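PDB 5I0F: glycoside hydrolase family 31, which degrades cycloalternan, acting on its alpha-glucosidic linkages through a covalent glycosyl-enzyme intermediate, probably with retention of configuration as in other enzymes of its family. Local coordinates for residues Q103-F109 with S121-T127; M213-Q217 with G227-E231; V569-Y575 with N608-T613. Residue numbers count along the deposited sequence, not the author numbering.

Interaction 1 of 3, residues Q103-F109 with S121-T127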
ATOM      1  N   GLN A 103      19.737  34.773  -1.032  1.00 44.23           N
ATOM      2  CA  GLN A 103      19.900  35.577   0.183  1.00 44.49           C
ATOM      3  C   GLN A 103      18.804  35.147   1.146  1.00 41.01           C
ATOM      4  O   GLN A 103      17.664  34.913   0.721  1.00 40.25           O
ATOM      5  CB  GLN A 103      19.766  37.076  -0.120  1.00 48.04           C
ATOM      6  CG  GLN A 103      20.673  37.613  -1.218  1.00 51.96           C
ATOM      7  CD  GLN A 103      20.411  39.079  -1.549  1.00 56.62           C
ATOM      8  OE1 GLN A 103      19.617  39.750  -0.888  1.00 58.59           O
ATOM      9  NE2 GLN A 103      21.090  39.589  -2.584  1.00 60.37           N
ATOM     10  N   ASP A 104      19.135  35.023   2.426  1.00 39.42           N
ATOM     11  CA  ASP A 104      18.126  34.704   3.425  1.00 37.99           C
ATOM     12  C   ASP A 104      17.214  35.908   3.672  1.00 38.56           C
ATOM     13  O   ASP A 104      17.621  37.059   3.512  1.00 38.77           O
ATOM     14  CB  ASP A 104      18.758  34.246   4.733  1.00 39.06           C
ATOM     15  CG  ASP A 104      19.483  32.927   4.600  1.00 39.17           C
ATOM     16  OD1 ASP A 104      19.314  32.243   3.564  1.00 37.23           O
ATOM     17  OD2 ASP A 104      20.235  32.586   5.534  1.00 40.34           O
ATOM     18  N   ALA A 105      15.974  35.611   4.037  1.00 37.01           N
ATOM     19  CA  ALA A 105      14.943  36.634   4.194  1.00 37.35           C
ATOM     20  C   ALA A 105      13.909  36.183   5.200  1.00 36.10           C
ATOM     21  O   ALA A 105      13.950  35.060   5.711  1.00 35.05           O
ATOM     22  CB  ALA A 105      14.283  36.912   2.845  1.00 36.56           C
ATOM     23  N   THR A 106      12.971  37.074   5.465  1.00 36.44           N
ATOM     24  CA  THR A 106      11.789  36.737   6.222  1.00 36.08           C
ATOM     25  C   THR A 106      10.589  37.255   5.418  1.00 33.93           C
ATOM     26  O   THR A 106      10.740  38.182   4.618  1.00 34.50           O
ATOM     27  CB  THR A 106      11.886  37.322   7.650  1.00 38.88           C
ATOM     28  OG1 THR A 106      10.835  36.785   8.445  1.00 42.72           O
ATOM     29  CG2 THR A 106      11.772  38.808   7.656  1.00 39.97           C
ATOM     30  N   TYR A 107       9.418  36.655   5.591  1.00 31.52           N
ATOM     31  CA  TYR A 107       8.220  37.162   4.909  1.00 30.58           C
ATOM     32  C   TYR A 107       6.991  37.062   5.787  1.00 29.94           C
ATOM     33  O   TYR A 107       6.949  36.281   6.733  1.00 29.79           O
ATOM     34  CB  TYR A 107       7.983  36.474   3.536  1.00 29.45           C
ATOM     35  CG  TYR A 107       7.755  34.979   3.612  1.00 28.75           C
ATOM     36  CD1 TYR A 107       8.822  34.091   3.649  1.00 28.68           C
ATOM     37  CD2 TYR A 107       6.463  34.450   3.661  1.00 27.81           C
ATOM     38  CE1 TYR A 107       8.611  32.717   3.751  1.00 28.01           C
ATOM     39  CE2 TYR A 107       6.242  33.079   3.757  1.00 27.50           C
ATOM     40  CZ  TYR A 107       7.318  32.210   3.793  1.00 27.52           C
ATOM     41  OH  TYR A 107       7.104  30.847   3.910  1.00 26.80           O
ATOM     42  N   TYR A 108       6.008  37.905   5.478  1.00 29.71           N
ATOM     43  CA  TYR A 108       4.720  37.873   6.144  1.00 28.74           C
ATOM     44  C   TYR A 108       3.637  38.347   5.193  1.00 27.30           C
ATOM     45  O   TYR A 108       3.931  38.914   4.135  1.00 27.00           O
ATOM     46  CB  TYR A 108       4.753  38.692   7.435  1.00 30.64           C
ATOM     47  CG  TYR A 108       4.842  40.208   7.268  1.00 32.58           C
ATOM     48  CD1 TYR A 108       3.695  40.980   7.159  1.00 32.56           C
ATOM     49  CD2 TYR A 108       6.083  40.861   7.253  1.00 34.79           C
ATOM     50  CE1 TYR A 108       3.771  42.363   7.014  1.00 35.15           C
ATOM     51  CE2 TYR A 108       6.167  42.241   7.107  1.00 36.47           C
ATOM     52  CZ  TYR A 108       5.005  42.977   6.994  1.00 36.62           C
ATOM     53  OH  TYR A 108       5.062  44.325   6.841  1.00 39.59           O
ATOM     54  N   PHE A 109       2.393  38.104   5.572  1.00 26.26           N
ATOM     55  CA  PHE A 109       1.242  38.437   4.747  1.00 26.22           C
ATOM     56  C   PHE A 109       0.369  39.468   5.433  1.00 27.02           C
ATOM     57  O   PHE A 109       0.287  39.486   6.654  1.00 27.69           O
ATOM     58  CB  PHE A 109       0.422  37.190   4.471  1.00 25.32           C
ATOM     59  CG  PHE A 109       1.206  36.103   3.800  1.00 25.57           C
ATOM     60  CD1 PHE A 109       1.354  36.091   2.411  1.00 25.92           C
ATOM     61  CD2 PHE A 109       1.815  35.110   4.544  1.00 25.44           C
ATOM     62  CE1 PHE A 109       2.078  35.082   1.791  1.00 25.62           C
ATOM     63  CE2 PHE A 109       2.558  34.120   3.936  1.00 25.67           C
ATOM     64  CZ  PHE A 109       2.686  34.102   2.557  1.00 25.53           C
ATOM     65  N   SER A 121      -0.160  38.153   9.254  1.00 31.36           N
ATOM     66  CA  SER A 121       0.332  36.852   9.693  1.00 31.39           C
ATOM     67  C   SER A 121       1.554  36.997  10.590  1.00 33.23           C
ATOM     68  O   SER A 121       2.099  38.092  10.756  1.00 33.92           O
ATOM     69  CB  SER A 121       0.694  35.996   8.474  1.00 29.95           C
ATOM     70  OG  SER A 121       1.878  36.449   7.825  1.00 28.98           O
ATOM     71  N   GLU A 122       1.978  35.882  11.163  1.00 35.19           N
ATOM     72  CA  GLU A 122       3.319  35.774  11.752  1.00 37.39           C
ATOM     73  C   GLU A 122       4.394  35.947  10.669  1.00 35.79           C
ATOM     74  O   GLU A 122       4.122  35.925   9.450  1.00 33.14           O
ATOM     75  CB  GLU A 122       3.516  34.439  12.508  1.00 41.32           C
ATOM     76  CG  GLU A 122       2.995  33.188  11.792  1.00 43.51           C
ATOM     77  CD  GLU A 122       3.656  31.860  12.187  1.00 47.36           C
ATOM     78  OE1 GLU A 122       4.903  31.776  12.289  1.00 51.35           O
ATOM     79  OE2 GLU A 122       2.913  30.859  12.348  1.00 50.29           O
ATOM     80  N   SER A 123       5.618  36.124  11.130  1.00 36.33           N
ATOM     81  CA  SER A 123       6.776  36.148  10.256  1.00 36.05           C
ATOM     82  C   SER A 123       7.270  34.722   9.966  1.00 34.89           C
ATOM     83  O   SER A 123       7.304  33.888  10.869  1.00 35.92           O
ATOM     84  CB  SER A 123       7.872  36.950  10.921  1.00 38.16           C
ATOM     85  OG  SER A 123       8.974  36.984  10.072  1.00 39.90           O
ATOM     86  N   PHE A 124       7.654  34.461   8.715  1.00 32.86           N
ATOM     87  CA  PHE A 124       8.196  33.170   8.289  1.00 31.91           C
ATOM     88  C   PHE A 124       9.611  33.309   7.702  1.00 32.38           C
ATOM     89  O   PHE A 124       9.885  34.269   6.987  1.00 31.63           O
ATOM     90  CB  PHE A 124       7.290  32.563   7.210  1.00 30.38           C
ATOM     91  CG  PHE A 124       5.891  32.252   7.684  1.00 29.82           C
ATOM     92  CD1 PHE A 124       5.598  31.033   8.282  1.00 30.50           C
ATOM     93  CD2 PHE A 124       4.859  33.174   7.514  1.00 29.80           C
ATOM     94  CE1 PHE A 124       4.309  30.742   8.719  1.00 30.35           C
ATOM     95  CE2 PHE A 124       3.570  32.878   7.924  1.00 29.41           C
ATOM     96  CZ  PHE A 124       3.292  31.668   8.529  1.00 30.03           C
ATOM     97  N   PRO A 125      10.497  32.329   7.960  1.00 32.69           N
ATOM     98  CA  PRO A 125      11.829  32.378   7.381  1.00 33.34           C
ATOM     99  C   PRO A 125      11.866  31.915   5.922  1.00 32.27           C
ATOM    100  O   PRO A 125      11.158  30.982   5.547  1.00 31.70           O
ATOM    101  CB  PRO A 125      12.612  31.405   8.255  1.00 34.32           C
ATOM    102  CG  PRO A 125      11.606  30.369   8.618  1.00 33.94           C
ATOM    103  CD  PRO A 125      10.309  31.109   8.769  1.00 33.56           C
ATOM    104  N   LEU A 126      12.715  32.558   5.127  1.00 32.48           N
ATOM    105  CA  LEU A 126      13.042  32.111   3.787  1.00 32.09           C
ATOM    106  C   LEU A 126      14.559  31.897   3.723  1.00 32.69           C
ATOM    107  O   LEU A 126      15.337  32.861   3.845  1.00 33.77           O
ATOM    108  CB  LEU A 126      12.595  33.150   2.763  1.00 32.67           C
ATOM    109  CG  LEU A 126      12.847  32.847   1.281  1.00 32.91           C
ATOM    110  CD1 LEU A 126      12.232  31.516   0.888  1.00 32.36           C
ATOM    111  CD2 LEU A 126      12.316  33.971   0.409  1.00 33.54           C
ATOM    112  N   THR A 127      14.978  30.639   3.585  1.00 31.54           N
ATOM    113  CA  THR A 127      16.401  30.287   3.517  1.00 32.42           C
ATOM    114  C   THR A 127      16.629  29.433   2.279  1.00 31.32           C
ATOM    115  O   THR A 127      16.540  28.209   2.342  1.00 30.45           O
ATOM    116  CB  THR A 127      16.875  29.538   4.761  1.00 33.93           C
ATOM    117  OG1 THR A 127      16.072  28.377   4.946  1.00 34.68           O
ATOM    118  CG2 THR A 127      16.760  30.408   5.991  1.00 35.37           C
TER
HETATM  119  O   HOH W   1       8.833  29.557   5.662  1.00 29.63           O

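Interaction 2 of 3, residues M213-Q217 with G227-E231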
ATOM      1  N   MET A 213       9.412   0.218  -1.485  1.00 19.10           N
ATOM      2  CA  MET A 213      10.670  -0.009  -0.741  1.00 19.68           C
ATOM      3  C   MET A 213      11.819   0.685  -1.463  1.00 19.68           C
ATOM      4  O   MET A 213      11.819   0.759  -2.693  1.00 19.30           O
ATOM      5  CB  MET A 213      10.969  -1.497  -0.604  1.00 20.51           C
ATOM      6  CG  MET A 213       9.964  -2.267   0.247  1.00 21.03           C
ATOM      7  SD  MET A 213      10.470  -3.967   0.461  1.00 22.68           S
ATOM      8  CE  MET A 213       8.958  -4.727   1.063  1.00 22.59           C
ATOM      9  N   PRO A 214      12.805   1.210  -0.711  1.00 19.40           N
ATOM     10  CA  PRO A 214      13.949   1.852  -1.356  1.00 19.15           C
ATOM     11  C   PRO A 214      15.045   0.833  -1.687  1.00 19.09           C
ATOM     12  O   PRO A 214      16.175   0.944  -1.203  1.00 18.66           O
ATOM     13  CB  PRO A 214      14.387   2.879  -0.320  1.00 19.38           C
ATOM     14  CG  PRO A 214      14.069   2.209   1.002  1.00 19.73           C
ATOM     15  CD  PRO A 214      12.797   1.445   0.746  1.00 19.57           C
ATOM     16  N   PHE A 215      14.700  -0.112  -2.550  1.00 18.48           N
ATOM     17  CA  PHE A 215      15.537  -1.277  -2.873  1.00 19.29           C
ATOM     18  C   PHE A 215      15.189  -1.737  -4.266  1.00 19.44           C
ATOM     19  O   PHE A 215      14.007  -1.698  -4.649  1.00 19.17           O
ATOM     20  CB  PHE A 215      15.293  -2.448  -1.890  1.00 19.50           C
ATOM     21  CG  PHE A 215      15.629  -3.817  -2.467  1.00 19.74           C
ATOM     22  CD1 PHE A 215      16.932  -4.288  -2.461  1.00 20.19           C
ATOM     23  CD2 PHE A 215      14.646  -4.615  -3.027  1.00 19.67           C
ATOM     24  CE1 PHE A 215      17.246  -5.519  -3.012  1.00 20.75           C
ATOM     25  CE2 PHE A 215      14.955  -5.852  -3.589  1.00 19.97           C
ATOM     26  CZ  PHE A 215      16.259  -6.310  -3.557  1.00 20.57           C
ATOM     27  N   ALA A 216      16.193  -2.191  -5.010  1.00 20.38           N
ATOM     28  CA  ALA A 216      15.976  -2.880  -6.291  1.00 20.71           C
ATOM     29  C   ALA A 216      17.148  -3.789  -6.615  1.00 21.19           C
ATOM     30  O   ALA A 216      18.260  -3.574  -6.147  1.00 21.10           O
ATOM     31  CB  ALA A 216      15.775  -1.870  -7.412  1.00 20.85           C
ATOM     32  N   GLN A 217      16.883  -4.807  -7.418  1.00 21.41           N
ATOM     33  CA  GLN A 217      17.932  -5.660  -7.959  1.00 22.42           C
ATOM     34  C   GLN A 217      18.121  -5.323  -9.425  1.00 21.93           C
ATOM     35  O   GLN A 217      17.195  -4.844 -10.096  1.00 20.72           O
ATOM     36  CB  GLN A 217      17.648  -7.149  -7.722  1.00 23.59           C
ATOM     37  CG  GLN A 217      16.397  -7.723  -8.332  1.00 24.26           C
ATOM     38  CD  GLN A 217      15.494  -8.360  -7.267  1.00 24.95           C
ATOM     39  OE1 GLN A 217      15.770  -9.447  -6.753  1.00 26.35           O
ATOM     40  NE2 GLN A 217      14.418  -7.666  -6.924  1.00 24.70           N
ATOM     41  N   GLY A 227      22.490  -5.464  -6.407  1.00 23.85           N
ATOM     42  CA  GLY A 227      21.324  -4.732  -5.896  1.00 22.84           C
ATOM     43  C   GLY A 227      21.743  -3.683  -4.915  1.00 22.39           C
ATOM     44  O   GLY A 227      22.903  -3.648  -4.481  1.00 22.29           O
ATOM     45  N   PHE A 228      20.795  -2.824  -4.573  1.00 21.30           N
ATOM     46  CA  PHE A 228      21.060  -1.739  -3.650  1.00 21.56           C
ATOM     47  C   PHE A 228      19.839  -1.447  -2.802  1.00 20.77           C
ATOM     48  O   PHE A 228      18.710  -1.671  -3.232  1.00 19.37           O
ATOM     49  CB  PHE A 228      21.487  -0.489  -4.400  1.00 21.82           C
ATOM     50  CG  PHE A 228      20.457   0.038  -5.345  1.00 22.26           C
ATOM     51  CD1 PHE A 228      20.373  -0.457  -6.658  1.00 23.00           C
ATOM     52  CD2 PHE A 228      19.593   1.062  -4.953  1.00 22.45           C
ATOM     53  CE1 PHE A 228      19.416   0.018  -7.532  1.00 23.04           C
ATOM     54  CE2 PHE A 228      18.633   1.542  -5.833  1.00 22.73           C
ATOM     55  CZ  PHE A 228      18.543   1.019  -7.123  1.00 22.56           C
ATOM     56  N   HIS A 229      20.098  -0.925  -1.609  1.00 20.93           N
ATOM     57  CA  HIS A 229      19.063  -0.585  -0.657  1.00 20.65           C
ATOM     58  C   HIS A 229      19.501   0.671   0.042  1.00 20.68           C
ATOM     59  O   HIS A 229      20.504   0.663   0.742  1.00 21.10           O
ATOM     60  CB  HIS A 229      18.836  -1.734   0.325  1.00 21.03           C
ATOM     61  CG  HIS A 229      18.059  -1.360   1.557  1.00 21.35           C
ATOM     62  ND1 HIS A 229      18.408  -1.807   2.808  1.00 21.71           N
ATOM     63  CD2 HIS A 229      16.964  -0.580   1.728  1.00 21.43           C
ATOM     64  CE1 HIS A 229      17.556  -1.336   3.697  1.00 22.39           C
ATOM     65  NE2 HIS A 229      16.662  -0.593   3.066  1.00 21.80           N
ATOM     66  N   VAL A 230      18.762   1.755  -0.154  1.00 20.42           N
ATOM     67  CA  VAL A 230      19.054   2.977   0.561  1.00 20.89           C
ATOM     68  C   VAL A 230      18.456   2.752   1.961  1.00 21.45           C
ATOM     69  O   VAL A 230      17.252   2.615   2.090  1.00 19.87           O
ATOM     70  CB  VAL A 230      18.441   4.221  -0.117  1.00 21.04           C
ATOM     71  CG1 VAL A 230      18.884   5.503   0.593  1.00 21.50           C
ATOM     72  CG2 VAL A 230      18.810   4.280  -1.598  1.00 21.01           C
ATOM     73  N   GLU A 231      19.303   2.684   2.989  1.00 22.56           N
ATOM     74  CA  GLU A 231      18.852   2.313   4.334  1.00 24.42           C
ATOM     75  C   GLU A 231      18.263   3.511   5.067  1.00 24.06           C
ATOM     76  O   GLU A 231      18.912   4.167   5.874  1.00 24.01           O
ATOM     77  CB  GLU A 231      19.953   1.625   5.171  1.00 26.80           C
ATOM     78  CG  GLU A 231      19.347   0.779   6.308  1.00 28.76           C
ATOM     79  CD  GLU A 231      20.368  -0.043   7.071  1.00 31.47           C
ATOM     80  OE1 GLU A 231      20.431   0.080   8.303  1.00 36.17           O
ATOM     81  OE2 GLU A 231      21.125  -0.808   6.469  1.00 32.05           O
TER

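Interaction 3 of 3, residues V569-Y575 with N608-T613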
ATOM      1  N   VAL A 569     -20.485  -6.025 -10.864  1.00 20.40           N
ATOM      2  CA  VAL A 569     -19.704  -7.275 -10.927  1.00 20.51           C
ATOM      3  C   VAL A 569     -18.903  -7.374 -12.258  1.00 20.76           C
ATOM      4  O   VAL A 569     -19.349  -6.873 -13.291  1.00 20.36           O
ATOM      5  CB  VAL A 569     -20.561  -8.538 -10.721  1.00 21.06           C
ATOM      6  CG1 VAL A 569     -21.278  -8.491  -9.367  1.00 21.25           C
ATOM      7  CG2 VAL A 569     -21.565  -8.736 -11.836  1.00 21.75           C
ATOM      8  N   PRO A 570     -17.726  -8.026 -12.228  1.00 20.14           N
ATOM      9  CA  PRO A 570     -16.975  -8.223 -13.449  1.00 20.18           C
ATOM     10  C   PRO A 570     -17.786  -9.017 -14.464  1.00 21.39           C
ATOM     11  O   PRO A 570     -18.597  -9.857 -14.074  1.00 21.10           O
ATOM     12  CB  PRO A 570     -15.758  -9.036 -12.981  1.00 19.55           C
ATOM     13  CG  PRO A 570     -16.193  -9.681 -11.733  1.00 19.39           C
ATOM     14  CD  PRO A 570     -17.052  -8.655 -11.083  1.00 19.69           C
ATOM     15  N   GLU A 571     -17.579  -8.726 -15.743  1.00 22.07           N
ATOM     16  CA  GLU A 571     -18.173  -9.525 -16.830  1.00 23.88           C
ATOM     17  C   GLU A 571     -17.722 -10.978 -16.664  1.00 22.71           C
ATOM     18  O   GLU A 571     -16.643 -11.237 -16.102  1.00 21.09           O
ATOM     19  CB  GLU A 571     -17.754  -8.976 -18.211  1.00 26.24           C
ATOM     20  CG  GLU A 571     -16.330  -9.338 -18.667  1.00 27.42           C
ATOM     21  CD  GLU A 571     -16.040  -9.020 -20.134  1.00 29.48           C
ATOM     22  OE1 GLU A 571     -14.990  -8.406 -20.440  1.00 29.58           O
ATOM     23  OE2 GLU A 571     -16.866  -9.407 -20.996  1.00 32.98           O
ATOM     24  N   ALA A 572     -18.523 -11.912 -17.172  1.00 22.60           N
ATOM     25  CA  ALA A 572     -18.299 -13.341 -16.886  1.00 22.53           C
ATOM     26  C   ALA A 572     -16.893 -13.775 -17.296  1.00 22.12           C
ATOM     27  O   ALA A 572     -16.241 -14.497 -16.567  1.00 22.58           O
ATOM     28  CB  ALA A 572     -19.345 -14.211 -17.597  1.00 23.00           C
ATOM     29  N   GLU A 573     -16.436 -13.335 -18.463  1.00 22.24           N
ATOM     30  CA  GLU A 573     -15.162 -13.773 -19.007  1.00 22.57           C
ATOM     31  C   GLU A 573     -13.976 -13.339 -18.135  1.00 21.41           C
ATOM     32  O   GLU A 573     -13.018 -14.095 -17.950  1.00 20.42           O
ATOM     33  CB  GLU A 573     -14.976 -13.244 -20.443  1.00 23.70           C
ATOM     34  CG  GLU A 573     -13.806 -13.875 -21.158  1.00 24.89           C
ATOM     35  CD  GLU A 573     -13.620 -13.351 -22.574  1.00 26.98           C
ATOM     36  OE1 GLU A 573     -12.783 -13.920 -23.290  1.00 26.99           O
ATOM     37  OE2 GLU A 573     -14.267 -12.336 -22.963  1.00 28.59           O
ATOM     38  N   LEU A 574     -14.053 -12.118 -17.618  1.00 20.56           N
ATOM     39  CA  LEU A 574     -13.034 -11.609 -16.713  1.00 20.14           C
ATOM     40  C   LEU A 574     -13.030 -12.391 -15.423  1.00 19.70           C
ATOM     41  O   LEU A 574     -11.968 -12.773 -14.932  1.00 19.87           O
ATOM     42  CB  LEU A 574     -13.223 -10.098 -16.455  1.00 19.91           C
ATOM     43  CG  LEU A 574     -12.282  -9.467 -15.427  1.00 19.53           C
ATOM     44  CD1 LEU A 574     -10.814  -9.649 -15.801  1.00 19.62           C
ATOM     45  CD2 LEU A 574     -12.657  -8.009 -15.287  1.00 19.47           C
ATOM     46  N   TYR A 575     -14.203 -12.635 -14.857  1.00 19.62           N
ATOM     47  CA  TYR A 575     -14.287 -13.450 -13.641  1.00 19.20           C
ATOM     48  C   TYR A 575     -13.648 -14.822 -13.861  1.00 19.01           C
ATOM     49  O   TYR A 575     -12.824 -15.253 -13.066  1.00 18.56           O
ATOM     50  CB  TYR A 575     -15.713 -13.599 -13.161  1.00 19.64           C
ATOM     51  CG  TYR A 575     -15.848 -14.169 -11.749  1.00 20.10           C
ATOM     52  CD1 TYR A 575     -15.733 -13.349 -10.627  1.00 20.17           C
ATOM     53  CD2 TYR A 575     -16.116 -15.509 -11.547  1.00 21.15           C
ATOM     54  CE1 TYR A 575     -15.887 -13.852  -9.341  1.00 20.48           C
ATOM     55  CE2 TYR A 575     -16.280 -16.020 -10.259  1.00 21.54           C
ATOM     56  CZ  TYR A 575     -16.162 -15.196  -9.166  1.00 21.01           C
ATOM     57  OH  TYR A 575     -16.339 -15.723  -7.896  1.00 22.24           O
ATOM     58  N   ASN A 608     -23.436 -14.971  -7.283  1.00 19.82           N
ATOM     59  CA  ASN A 608     -23.913 -13.621  -7.621  1.00 20.19           C
ATOM     60  C   ASN A 608     -23.415 -13.163  -8.996  1.00 20.57           C
ATOM     61  O   ASN A 608     -24.196 -12.627  -9.809  1.00 21.26           O
ATOM     62  CB  ASN A 608     -23.539 -12.577  -6.573  1.00 19.38           C
ATOM     63  CG  ASN A 608     -24.232 -11.251  -6.829  1.00 19.84           C
ATOM     64  OD1 ASN A 608     -25.462 -11.205  -6.975  1.00 20.30           O
ATOM     65  ND2 ASN A 608     -23.456 -10.176  -6.938  1.00 19.01           N
ATOM     66  N   VAL A 609     -22.147 -13.435  -9.288  1.00 20.35           N
ATOM     67  CA  VAL A 609     -21.595 -13.063 -10.592  1.00 20.90           C
ATOM     68  C   VAL A 609     -22.335 -13.822 -11.702  1.00 22.03           C
ATOM     69  O   VAL A 609     -22.704 -13.219 -12.721  1.00 21.58           O
ATOM     70  CB  VAL A 609     -20.058 -13.214 -10.666  1.00 20.49           C
ATOM     71  CG1 VAL A 609     -19.535 -12.791 -12.019  1.00 20.57           C
ATOM     72  CG2 VAL A 609     -19.367 -12.360  -9.570  1.00 19.88           C
ATOM     73  N   ALA A 610     -22.567 -15.119 -11.493  1.00 23.48           N
ATOM     74  CA  ALA A 610     -23.320 -15.934 -12.456  1.00 25.24           C
ATOM     75  C   ALA A 610     -24.713 -15.351 -12.673  1.00 27.76           C
ATOM     76  O   ALA A 610     -25.162 -15.227 -13.828  1.00 29.26           O
ATOM     77  CB  ALA A 610     -23.428 -17.378 -11.996  1.00 25.40           C
ATOM     78  N   GLU A 611     -25.375 -14.971 -11.578  1.00 29.29           N
ATOM     79  CA  GLU A 611     -26.729 -14.392 -11.655  1.00 32.43           C
ATOM     80  C   GLU A 611     -26.722 -13.080 -12.447  1.00 31.66           C
ATOM     81  O   GLU A 611     -27.529 -12.927 -13.377  1.00 31.73           O
ATOM     82  CB  GLU A 611     -27.318 -14.180 -10.249  1.00 34.93           C
ATOM     83  CG  GLU A 611     -28.613 -13.351 -10.141  1.00 38.76           C
ATOM     84  CD  GLU A 611     -29.795 -13.944 -10.891  1.00 43.18           C
ATOM     85  OE1 GLU A 611     -29.907 -15.193 -10.972  1.00 46.77           O
ATOM     86  OE2 GLU A 611     -30.642 -13.154 -11.388  1.00 48.59           O
ATOM     87  N   GLN A 612     -25.832 -12.152 -12.085  1.00 30.37           N
ATOM     88  CA  GLN A 612     -25.841 -10.815 -12.694  1.00 30.71           C
ATOM     89  C   GLN A 612     -25.382 -10.853 -14.145  1.00 30.37           C
ATOM     90  O   GLN A 612     -25.849 -10.044 -14.939  1.00 30.99           O
ATOM     91  CB  GLN A 612     -24.962  -9.805 -11.959  1.00 32.01           C
ATOM     92  CG  GLN A 612     -25.177  -9.591 -10.470  1.00 33.41           C
ATOM     93  CD  GLN A 612     -26.589  -9.283 -10.074  1.00 35.40           C
ATOM     94  OE1 GLN A 612     -27.369  -8.735 -10.844  1.00 36.95           O
ATOM     95  NE2 GLN A 612     -26.928  -9.616  -8.833  1.00 37.16           N
ATOM     96  N   THR A 613     -24.491 -11.790 -14.504  1.00 28.13           N
ATOM     97  CA  THR A 613     -24.011 -11.897 -15.878  1.00 27.62           C
ATOM     98  C   THR A 613     -24.831 -12.821 -16.761  1.00 28.24           C
ATOM     99  O   THR A 613     -24.571 -12.895 -17.938  1.00 27.92           O
ATOM    100  CB  THR A 613     -22.525 -12.361 -15.952  1.00 26.55           C
ATOM    101  OG1 THR A 613     -22.390 -13.660 -15.373  1.00 25.59           O
ATOM    102  CG2 THR A 613     -21.598 -11.371 -15.249  1.00 25.88           C
TER

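Interaction 1 of 3, residues Q103-F109 with S121-T127
This is an antiparallel beta-hairpin contact in the N-terminal beta domain, where strand 105-113 runs beside strand 118-126. Two hydrogen-bonded pairs hold the register. In the first, Ala105 N donates to Leu126 O (2.8 Å) and Leu126 N returns a bond to Ala105 O (2.9 Å); in the second, Tyr107 N reaches Phe124 O and Phe124 N reaches Tyr107 O, both at 2.8 Å. Between them Thr106 faces Pro125 in a non-hydrogen-bonded pair, where proline's lack of an amide hydrogen costs this pairing nothing. Thr106 OG1 adds a bond to Phe124 O (3.1 Å), so that this carbonyl accepts from two donors. Near the turn the backbone pattern gives way to a side chain: Ser121 N still donates to Phe109 O (3.0 Å), but Phe109 N is taken up by Ser121 OG (2.8 Å), which in turn donates to Glu122 O (2.8 Å).

Ala105, Tyr107, Phe124 and Leu126 project from one face of the sheet. Phe124 CB sits over the Tyr107 ring, 3.7 Å from its centroid, a CH-pi contact, while the two rings are nearly parallel but too far slid to overlap much. One water joins Tyr107 OH (2.8 Å) to Pro125 O (2.7 Å), and the same hydroxyl bonds His4, whose ring also meets Phe109 and Phe124. On its other side strand 105-113 pairs with strand 41-49, through Thr106 with Leu49 and Tyr108 with Phe47. The result is a two-stranded beta hairpin added to a larger antiparallel sheet, with an aromatic cluster on its buried face.

Interaction 2 of 3, residues M213-Q217 with G227-E231
An inverse gamma turn centred on Pro214 bends the chain just where this antiparallel pairing begins. Its closing bond, Phe215 N to Met213 O (3.0 Å), is weak, and Pro214 O points across to the partner strand, accepting from Val230 N at 2.9 Å and meeting His229 CA at 3.3 Å in a CA-H...O contact. Beyond the corner the strands run almost exactly antiparallel, at 177°. Ala216 and Phe228 form the hydrogen-bonded pair, Ala216 N to Phe228 O and Phe228 N to Ala216 O both measuring 3.1 Å. Non-hydrogen-bonded pairs flank it: Phe215 with His229, and Gln217 with Gly227, whose CA atoms lie 4.1 Å apart. A side chain on Gly227 would crowd Ala216 O.

Apolar contacts join Pro214 CB to Val230 CB (4.3 Å) and Ala216 CB to Phe228 CZ (4.0 Å). Phe228 packs on Tyr238, Ile248 and Ile250 of the six-stranded sheet; on the other face Phe215 stacks on Phe280 of helix 273-284, and His229 meets that ring edge-to-face. All hydrogen bonds between the segments are backbone ones, implying that strand pairing sets the register while side chains face the neighbouring sheet on one side and the helix on the other.

Interaction 3 of 3, residues V569-Y575 with N608-T613
Val609, Val569 and Thr613 carry most of this contact, in which the loop leading into helix 572-583 rests against helix 606-613 with no hydrogen bond between the two segments. Val609 points across the interface and meets three partners. Its CG2 lies over a face of the Tyr575 ring, 4.2 Å from the centroid, a CH-pi contact, and the same methyl is 4.2 Å from Val569 CB. Its CG1 approaches Pro570 O at 3.7 Å, a carbonyl that the contact buries without a hydrogen-bond partner. Val569 spans about one turn of the helix, CG1 to Asn608 ND2 at 3.7 Å and CG2 to Gln612 CB at 3.6 Å.

Both segments belong to the TIM-barrel domain of family 31: helix 572-583 is the link between barrel strands 558-561 and 587-590, and helix 606-613 follows the last strand. Tyr575 OH ties back to Arg604 ahead of that second helix.

Thr613 turns its methyl to the start of helix 572-583, with CG2 3.6 Å from Pro570 O and 3.7 Å from Ala572 N, while its OG1 bonds Val609 O (2.7 Å) within its own helix. Leu618 of helix 617-646 touches Ala572, Val609 and Thr613.

The three contacts follow one another along the chain without interleaving, and no two of them touch. Interaction 1 lies in the N-terminal antiparallel sheet, far from the chain's centre. Interaction 2 belongs to the mixed five-stranded sheet of the next beta region; its centre is 38 Å from that of interaction 1. Interaction 3, on the far side of the chain's centre from both, is 59 Å from interaction 1 and 41 Å from interaction 2, centre to centre. The first two are hairpins within separate sheets, whereas the third packs helical elements outside the closing strands of the catalytic barrel. Each lies in a different part of this multidomain glycoside hydrolase; the side chain of Val569 in interaction 3 is about 13 Å from a bound glucose, too far to touch it.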